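Local coordinates for DUF1780 domain-containing protein (Pseudomonas aeruginosa, PDB 1Y0K) that is of unknown function but belongs to a family of putative endonucleases in the PD-(D/E)XK nuclease clan, at residues R36-E39 with P44-Q47; L38-V43 with I201-G206; A180-A185 with E191-N196. All coordinates share one frame; numbering follows the deposited sequence. Where two conformers were deposited one is given.

Contact 1: residues R36-E39 with P44-Q47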
loop_
_atom_site.group_PDB
_atom_site.type_symbol
_atom_site.label_atom_id
_atom_site.label_comp_id
_atom_site.label_asym_id
_atom_site.label_seq_id
_atom_site.Cartn_x
_atom_site.Cartn_y
_atom_site.Cartn_z
ATOM N N ARG A 36 -2.177 9.438 1.658
ATOM C CA ARG A 36 -3.209 8.620 2.330
ATOM C C ARG A 36 -2.577 7.691 3.368
ATOM O O ARG A 36 -3.104 7.506 4.470
ATOM C CB ARG A 36 -4.018 7.800 1.312
ATOM C CG ARG A 36 -4.834 8.622 0.263
ATOM C CD ARG A 36 -5.862 9.631 0.871
ATOM N NE ARG A 36 -5.301 10.862 1.450
ATOM C CZ ARG A 36 -4.741 11.866 0.768
ATOM N NH1 ARG A 36 -4.289 12.939 1.414
ATOM N NH2 ARG A 36 -4.603 11.812 -0.550
ATOM N N PHE A 37 -1.434 7.112 3.010
ATOM C CA PHE A 37 -0.697 6.212 3.910
ATOM C C PHE A 37 -0.184 6.958 5.143
ATOM O O PHE A 37 -0.356 6.499 6.276
ATOM C CB PHE A 37 0.456 5.574 3.115
ATOM C CG PHE A 37 1.360 4.683 3.916
ATOM C CD1 PHE A 37 0.867 3.542 4.543
ATOM C CD2 PHE A 37 2.727 4.950 3.980
ATOM C CE1 PHE A 37 1.712 2.698 5.249
ATOM C CE2 PHE A 37 3.586 4.116 4.693
ATOM C CZ PHE A 37 3.070 2.974 5.327
ATOM N N LEU A 38 0.433 8.117 4.933
ATOM C CA LEU A 38 0.952 8.913 6.050
ATOM C C LEU A 38 -0.192 9.369 6.968
ATOM O O LEU A 38 -0.050 9.363 8.192
ATOM C CB LEU A 38 1.767 10.115 5.537
ATOM C CG LEU A 38 3.060 9.762 4.784
ATOM C CD1 LEU A 38 3.664 11.025 4.178
ATOM C CD2 LEU A 38 4.068 9.034 5.667
ATOM N N GLU A 39 -1.319 9.759 6.364
ATOM C CA GLU A 39 -2.521 10.104 7.129
ATOM C C GLU A 39 -3.032 8.931 7.963
ATOM O O GLU A 39 -3.410 9.114 9.116
ATOM C CB GLU A 39 -3.615 10.655 6.216
ATOM C CG GLU A 39 -3.245 12.014 5.672
ATOM C CD GLU A 39 -4.196 12.485 4.603
ATOM O OE1 GLU A 39 -5.148 11.744 4.281
ATOM O OE2 GLU A 39 -3.976 13.596 4.077
ATOM N N PRO A 44 2.893 13.433 10.447
ATOM C CA PRO A 44 2.778 14.802 9.917
ATOM C C PRO A 44 3.605 15.044 8.655
ATOM O O PRO A 44 4.697 14.493 8.499
ATOM C CB PRO A 44 3.300 15.681 11.058
ATOM C CG PRO A 44 4.065 14.760 11.955
ATOM C CD PRO A 44 3.491 13.395 11.795
ATOM N N TYR A 45 3.081 15.875 7.762
ATOM C CA TYR A 45 3.811 16.241 6.560
ATOM C C TYR A 45 3.401 17.624 6.080
ATOM O O TYR A 45 2.304 18.104 6.384
ATOM C CB TYR A 45 3.580 15.202 5.449
ATOM C CG TYR A 45 2.147 15.064 4.967
ATOM C CD1 TYR A 45 1.660 15.877 3.944
ATOM C CD2 TYR A 45 1.290 14.100 5.510
ATOM C CE1 TYR A 45 0.362 15.749 3.481
ATOM C CE2 TYR A 45 -0.025 13.968 5.056
ATOM C CZ TYR A 45 -0.478 14.799 4.043
ATOM O OH TYR A 45 -1.762 14.679 3.569
ATOM N N ARG A 46 4.297 18.260 5.342
ATOM C CA ARG A 46 3.957 19.459 4.599
ATOM C C ARG A 46 4.068 19.086 3.130
ATOM O O ARG A 46 4.767 18.130 2.784
ATOM C CB ARG A 46 4.901 20.606 4.955
ATOM C CG ARG A 46 4.923 20.971 6.437
ATOM C CD ARG A 46 5.713 22.253 6.684
ATOM N NE ARG A 46 5.187 23.369 5.897
ATOM C CZ ARG A 46 4.210 24.182 6.292
ATOM N NH1 ARG A 46 3.644 24.025 7.484
ATOM N NH2 ARG A 46 3.801 25.160 5.493
ATOM N N GLN A 47 3.384 19.824 2.263
ATOM C CA GLN A 47 3.348 19.482 0.842
ATOM C C GLN A 47 4.740 19.440 0.215
ATOM O O GLN A 47 5.012 18.604 -0.649
ATOM C CB GLN A 47 2.461 20.464 0.070
ATOM C CG GLN A 47 1.865 19.877 -1.189
ATOM C CD GLN A 47 0.925 18.717 -0.894
ATOM O OE1 GLN A 47 0.092 18.781 0.020
ATOM N NE2 GLN A 47 1.063 17.647 -1.661
#

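Contact 2: residues L38-V43 with I201-G206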
loop_
_atom_site.group_PDB
_atom_site.type_symbol
_atom_site.label_atom_id
_atom_site.label_comp_id
_atom_site.label_asym_id
_atom_site.label_seq_id
_atom_site.Cartn_x
_atom_site.Cartn_y
_atom_site.Cartn_z
ATOM N N LEU A 38 0.433 8.117 4.933
ATOM C CA LEU A 38 0.952 8.913 6.050
ATOM C C LEU A 38 -0.192 9.369 6.968
ATOM O O LEU A 38 -0.050 9.363 8.192
ATOM C CB LEU A 38 1.767 10.115 5.537
ATOM C CG LEU A 38 3.060 9.762 4.784
ATOM C CD1 LEU A 38 3.664 11.025 4.178
ATOM C CD2 LEU A 38 4.068 9.034 5.667
ATOM N N GLU A 39 -1.319 9.759 6.364
ATOM C CA GLU A 39 -2.521 10.104 7.129
ATOM C C GLU A 39 -3.032 8.931 7.963
ATOM O O GLU A 39 -3.410 9.114 9.116
ATOM C CB GLU A 39 -3.615 10.655 6.216
ATOM C CG GLU A 39 -3.245 12.014 5.672
ATOM C CD GLU A 39 -4.196 12.485 4.603
ATOM O OE1 GLU A 39 -5.148 11.744 4.281
ATOM O OE2 GLU A 39 -3.976 13.596 4.077
ATOM N N ALA A 40 -3.000 7.729 7.394
ATOM C CA ALA A 40 -3.370 6.513 8.124
ATOM C C ALA A 40 -2.503 6.298 9.358
ATOM O O ALA A 40 -2.992 5.848 10.394
ATOM C CB ALA A 40 -3.289 5.300 7.217
ATOM N N LEU A 41 -1.219 6.629 9.241
ATOM C CA LEU A 41 -0.268 6.410 10.323
ATOM C C LEU A 41 -0.109 7.616 11.229
ATOM O O LEU A 41 0.705 7.577 12.156
ATOM C CB LEU A 41 1.104 6.017 9.769
ATOM C CG LEU A 41 1.157 4.780 8.870
ATOM C CD1 LEU A 41 2.611 4.417 8.601
ATOM C CD2 LEU A 41 0.436 3.629 9.519
ATOM N N ASN A 42 -0.874 8.672 10.948
ATOM C CA ASN A 42 -0.794 9.921 11.697
ATOM C C ASN A 42 0.639 10.471 11.713
ATOM O O ASN A 42 1.170 10.859 12.758
ATOM C CB ASN A 42 -1.355 9.718 13.116
ATOM C CG ASN A 42 -1.703 11.018 13.804
ATOM O OD1 ASN A 42 -1.961 12.031 13.158
ATOM N ND2 ASN A 42 -1.725 10.991 15.132
ATOM N N VAL A 43 1.264 10.481 10.537
ATOM C CA VAL A 43 2.611 10.999 10.372
ATOM C C VAL A 43 2.471 12.377 9.730
ATOM O O VAL A 43 1.960 12.492 8.611
ATOM C CB VAL A 43 3.477 10.058 9.477
ATOM C CG1 VAL A 43 4.809 10.711 9.127
ATOM C CG2 VAL A 43 3.687 8.707 10.159
ATOM N N ILE A 201 -4.221 -0.567 10.740
ATOM C CA ILE A 201 -5.144 0.542 10.945
ATOM C C ILE A 201 -6.429 0.343 10.147
ATOM O O ILE A 201 -6.400 0.245 8.919
ATOM C CB ILE A 201 -4.481 1.875 10.556
ATOM C CG1 ILE A 201 -3.049 1.934 11.091
ATOM C CG2 ILE A 201 -5.298 3.049 11.073
ATOM C CD1 ILE A 201 -2.952 1.779 12.594
ATOM N N LEU A 202 -7.550 0.316 10.837
ATOM C CA LEU A 202 -8.813 0.116 10.164
ATOM C C LEU A 202 -9.579 1.412 10.094
ATOM O O LEU A 202 -9.868 2.008 11.114
ATOM C CB LEU A 202 -9.651 -0.907 10.908
ATOM C CG LEU A 202 -9.488 -2.379 10.577
ATOM C CD1 LEU A 202 -8.053 -2.813 10.680
ATOM C CD2 LEU A 202 -10.406 -3.215 11.453
ATOM N N PHE A 203 -9.916 1.816 8.879
ATOM C CA PHE A 203 -10.673 3.023 8.667
ATOM C C PHE A 203 -12.158 2.773 8.758
ATOM O O PHE A 203 -12.671 1.858 8.133
ATOM C CB PHE A 203 -10.372 3.608 7.304
ATOM C CG PHE A 203 -8.958 4.017 7.134
ATOM C CD1 PHE A 203 -8.224 3.558 6.071
ATOM C CD2 PHE A 203 -8.368 4.869 8.018
ATOM C CE1 PHE A 203 -6.935 3.933 5.897
ATOM C CE2 PHE A 203 -7.073 5.241 7.842
ATOM C CZ PHE A 203 -6.364 4.766 6.782
ATOM N N ASP A 204 -12.843 3.626 9.503
ATOM C CA ASP A 204 -14.263 3.833 9.287
ATOM C C ASP A 204 -14.581 4.221 7.849
ATOM O O ASP A 204 -13.772 4.831 7.175
ATOM C CB ASP A 204 -14.810 4.892 10.226
ATOM C CG ASP A 204 -14.689 4.506 11.672
ATOM O OD1 ASP A 204 -14.151 3.427 11.950
ATOM O OD2 ASP A 204 -15.112 5.230 12.590
ATOM N N ALA A 205 -15.765 3.856 7.388
ATOM C CA ALA A 205 -16.185 4.251 6.060
ATOM C C ALA A 205 -15.972 5.743 5.850
ATOM O O ALA A 205 -16.354 6.549 6.676
ATOM C CB ALA A 205 -17.611 3.873 5.823
ATOM N N GLY A 206 -15.341 6.088 4.734
ATOM C CA GLY A 206 -15.120 7.493 4.367
ATOM C C GLY A 206 -13.838 8.131 4.884
ATOM O O GLY A 206 -13.451 9.220 4.435
#

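Contact 3: residues A180-A185 with E191-N196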
loop_
_atom_site.group_PDB
_atom_site.type_symbol
_atom_site.label_atom_id
_atom_site.label_comp_id
_atom_site.label_asym_id
_atom_site.label_seq_id
_atom_site.Cartn_x
_atom_site.Cartn_y
_atom_site.Cartn_z
ATOM N N ALA A 180 -4.634 0.349 6.532
ATOM C CA ALA A 180 -3.209 0.472 6.206
ATOM C C ALA A 180 -2.425 -0.452 7.128
ATOM O O ALA A 180 -2.832 -0.718 8.268
ATOM C CB ALA A 180 -2.750 1.899 6.359
ATOM N N ARG A 181 -1.314 -0.975 6.624
ATOM C CA ARG A 181 -0.452 -1.814 7.437
ATOM C C ARG A 181 0.969 -1.772 6.898
ATOM O O ARG A 181 1.184 -1.878 5.689
ATOM C CB ARG A 181 -0.956 -3.262 7.445
ATOM C CG ARG A 181 -0.077 -4.213 8.258
ATOM C CD ARG A 181 -0.622 -5.644 8.210
ATOM N NE ARG A 181 0.268 -6.573 8.904
ATOM C CZ ARG A 181 0.173 -6.889 10.197
ATOM N NH1 ARG A 181 -0.801 -6.391 10.953
ATOM N NH2 ARG A 181 1.046 -7.730 10.735
ATOM N N VAL A 182 1.925 -1.612 7.804
ATOM C CA VAL A 182 3.333 -1.831 7.469
ATOM C C VAL A 182 3.586 -3.335 7.645
ATOM O O VAL A 182 3.470 -3.865 8.764
ATOM C CB VAL A 182 4.265 -1.001 8.398
ATOM C CG1 VAL A 182 5.740 -1.291 8.085
ATOM C CG2 VAL A 182 3.962 0.498 8.261
ATOM N N LEU A 183 3.888 -4.031 6.544
ATOM C CA LEU A 183 4.102 -5.489 6.593
ATOM C C LEU A 183 5.450 -5.855 7.185
ATOM O O LEU A 183 5.541 -6.783 7.991
ATOM C CB LEU A 183 3.943 -6.148 5.218
ATOM C CG LEU A 183 2.576 -6.017 4.540
ATOM C CD1 LEU A 183 2.506 -6.917 3.316
ATOM C CD2 LEU A 183 1.447 -6.371 5.513
ATOM N N PHE A 184 6.493 -5.140 6.766
ATOM C CA PHE A 184 7.815 -5.280 7.365
ATOM C C PHE A 184 8.639 -4.037 7.100
ATOM O O PHE A 184 8.367 -3.289 6.166
ATOM C CB PHE A 184 8.546 -6.555 6.882
ATOM C CG PHE A 184 9.036 -6.508 5.444
ATOM C CD1 PHE A 184 10.252 -5.902 5.116
ATOM C CD2 PHE A 184 8.311 -7.137 4.431
ATOM C CE1 PHE A 184 10.716 -5.886 3.797
ATOM C CE2 PHE A 184 8.768 -7.142 3.113
ATOM C CZ PHE A 184 9.972 -6.515 2.791
ATOM N N ALA A 185 9.649 -3.811 7.938
ATOM C CA ALA A 185 10.558 -2.695 7.725
ATOM C C ALA A 185 11.875 -3.014 8.405
ATOM O O ALA A 185 11.896 -3.315 9.606
ATOM C CB ALA A 185 9.974 -1.413 8.266
ATOM N N GLU A 191 11.997 5.740 10.695
ATOM C CA GLU A 191 11.451 5.368 11.991
ATOM C C GLU A 191 9.921 5.269 11.999
ATOM O O GLU A 191 9.369 4.408 12.693
ATOM C CB GLU A 191 11.954 6.333 13.064
ATOM C CG GLU A 191 11.539 5.976 14.470
ATOM C CD GLU A 191 11.565 7.182 15.378
ATOM O OE1 GLU A 191 11.219 8.284 14.898
ATOM O OE2 GLU A 191 11.927 7.031 16.563
ATOM N N PHE A 192 9.239 6.112 11.218
ATOM C CA PHE A 192 7.776 6.074 11.168
ATOM C C PHE A 192 7.231 4.749 10.632
ATOM O O PHE A 192 6.152 4.318 11.022
ATOM C CB PHE A 192 7.155 7.297 10.460
ATOM C CG PHE A 192 7.362 7.334 8.962
ATOM C CD1 PHE A 192 6.482 6.668 8.102
ATOM C CD2 PHE A 192 8.413 8.066 8.409
ATOM C CE1 PHE A 192 6.670 6.703 6.712
ATOM C CE2 PHE A 192 8.604 8.118 7.013
ATOM C CZ PHE A 192 7.733 7.433 6.167
ATOM N N LEU A 193 7.991 4.093 9.760
ATOM C CA LEU A 193 7.632 2.746 9.323
ATOM C C LEU A 193 7.830 1.718 10.442
ATOM O O LEU A 193 6.928 0.947 10.756
ATOM C CB LEU A 193 8.423 2.355 8.067
ATOM C CG LEU A 193 8.039 3.151 6.815
ATOM C CD1 LEU A 193 8.972 2.818 5.655
ATOM C CD2 LEU A 193 6.573 2.900 6.428
ATOM N N ARG A 194 9.014 1.730 11.050
ATOM C CA ARG A 194 9.344 0.780 12.107
ATOM C C ARG A 194 8.407 0.890 13.304
ATOM O O ARG A 194 8.012 -0.123 13.888
ATOM C CB ARG A 194 10.807 0.937 12.514
ATOM C CG ARG A 194 11.730 0.302 11.466
ATOM C CD ARG A 194 13.190 0.292 11.877
ATOM N NE ARG A 194 13.724 1.648 11.937
ATOM C CZ ARG A 194 13.949 2.307 13.072
ATOM N NH1 ARG A 194 13.699 1.725 14.242
ATOM N NH2 ARG A 194 14.423 3.543 13.037
ATOM N N ALA A 195 8.018 2.125 13.616
ATOM C CA ALA A 195 7.109 2.420 14.731
ATOM C C ALA A 195 5.718 1.803 14.581
ATOM O O ALA A 195 5.007 1.613 15.569
ATOM C CB ALA A 195 6.984 3.922 14.912
ATOM N N ASN A 196 5.344 1.468 13.351
ATOM C CA ASN A 196 4.008 0.968 13.061
ATOM C C ASN A 196 3.913 -0.530 12.732
ATOM O O ASN A 196 2.905 -1.000 12.268
ATOM C CB ASN A 196 3.360 1.812 11.973
ATOM C CG ASN A 196 2.938 3.161 12.482
ATOM O OD1 ASN A 196 1.911 3.284 13.126
ATOM N ND2 ASN A 196 3.752 4.166 12.238
HETATM O O HOH W 1 1.030 -1.013 10.367
#

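Contact 1: residues R36-E39 with P44-Q47
On the last turns of helix 26-40, Leu38 meets the ring of Tyr45 from the loop that follows, while Arg36 and Glu39 gather at its hydroxyl end. Arg36 touches the tyrosine only loosely, its NH1 lying 3.7 Å from Tyr45 OH, but its chain, bent at chi2 and chi3, turns the guanidinium toward Glu39, one turn on. There it grips Glu39 side-on: NE gives a hydrogen bond to OE1, and NH1 forms a salt bridge with OE2 at 2.8 Å. Leu38, the buried member, brings CB obliquely to Tyr45 CD2 at 4.0 Å; both residues also touch Phe62 of strand 60-62. Within the fold, the end of helix 26-40 thus packs against the loop leading to strand 50-51, and tyrosine suits this place by offering Leu38 an apolar ring and Glu39 a hydroxyl. Glu39 makes the polar link. Extended beyond CG, it carries its carboxylate to the ring edge, where Tyr45 OH donates to OE2 at 2.5 Å, on the anti side and 27° out of the carboxylate plane. Arg36 NH1 reaches the same oxygen from the same face, so OE2 accepts two bonds, and the arginine probably helps keep the carboxylate ionised.

Contact 2: residues L38-V43 with I201-G206
Ala40 and Leu41, at the end of helix 26-40, meet Ile201 and Phe203 on the edge strand 201-202 and just beyond it. Ile201 approaches the Ala40 backbone: with CG2 anti to the backbone N and CG1 anti to the carbonyl carbon (chi1 -44°), both branches come near the helix, and CG2 stops 3.7 Å from Ala40 O. CG1 also faces Leu41 CD2 at 4.2 Å, the two side chains crossing at about a right angle. The Leu41 CA-CB bond points away from the strand, and it is the CD2 methyl that returns to it. Phe203 turns its ring edge to Ala40, though the exact distance is doubtful; a small residue suits so close an approach of helix and strand. The helix closes here in a Schellman motif, with Asn42 at positive phi (55°), Val43 N bonding Leu38 O at 2.9 Å and Asn42 N bonding Glu39 O. Since the helix-end turn makes its own backbone bonds and the strand bonds to Ala180, what joins the two segments is van der Waals contact, of side-chain carbons with one another and with the Ala40 carbonyl, depending on shape rather than on directed polar bonds.

Contact 3: residues A180-A185 with E191-N196
Val182, Ala185 and Leu193 carry this contact, in which strand 179-185 of the mixed sheet is covered by the short helix 191-194 that follows it through a five-residue connection. The central sheet with helices packed on it agrees with the assignment to the PD-(D/E)XK nuclease clan. Val182 has the most surface buried here. Its CA-CB bond points toward the helix, and CG1, anti to the backbone N (chi1 177°), settles 3.7 Å from Leu193 O. Both methyls lie near that oxygen, and CG2 also meets Leu193 CD2 at 4.0 Å and is equally close to CB of Asn196, whose side chain crosses the valine at about a right angle. A beta-branched residue suits this place, since its two methyls together cover the helix backbone and the side chains beside it. Three residues on, Ala185 also points at the helix, despite the odd spacing, because Leu183 and Phe184 both face Leu172 in a classic beta bulge that resets which side of the strand is presented. Its methyl lies 4.1 Å from Leu193 CB and 4.0 Å from Arg194 CG, and a small residue allows the strand to come this near; the Ala185 and Arg194 CA atoms are 5.7 Å apart. Leu193, the buried apolar residue of the helix, thus lies against both strand positions, and its CD2 also touches Phe37 of helix 26-40. Arg194 contributes only its aliphatic part, for NE bonds to Ala189 O. Asn196 ND2 donates to Phe192 O at 2.7 Å, with the acceptor in its amide plane, which fixes the amide's rotation. Nearby, one water accepts from Val182 N and donates to Asn196 O at 2.7 Å.

Overall arrangement
Contacts 1 and 2 both use helix 26-40, which also packs on contact 3. They share Leu38 and Glu39, with centres about 11 Å apart: one ties the helix end to the loop after it, the other to the edge strand 201-202. Contact 3 lies about 14 Å from contact 1 and 13 Å from contact 2, centre to centre. Phe37 joins contacts 1 and 3, its CE2 lying 3.7 Å from Leu193 CD2 and its CZ close to Val182 CG2. Contacts 2 and 3 meet in the sheet, where Ile201 N probably bonds Ala180 O at 2.8 Å. Outside the sheet, Leu38 CD2, shared by contacts 1 and 2, packs on Phe192 CE1 at 3.6 Å. None of them holds a bound ligand or metal.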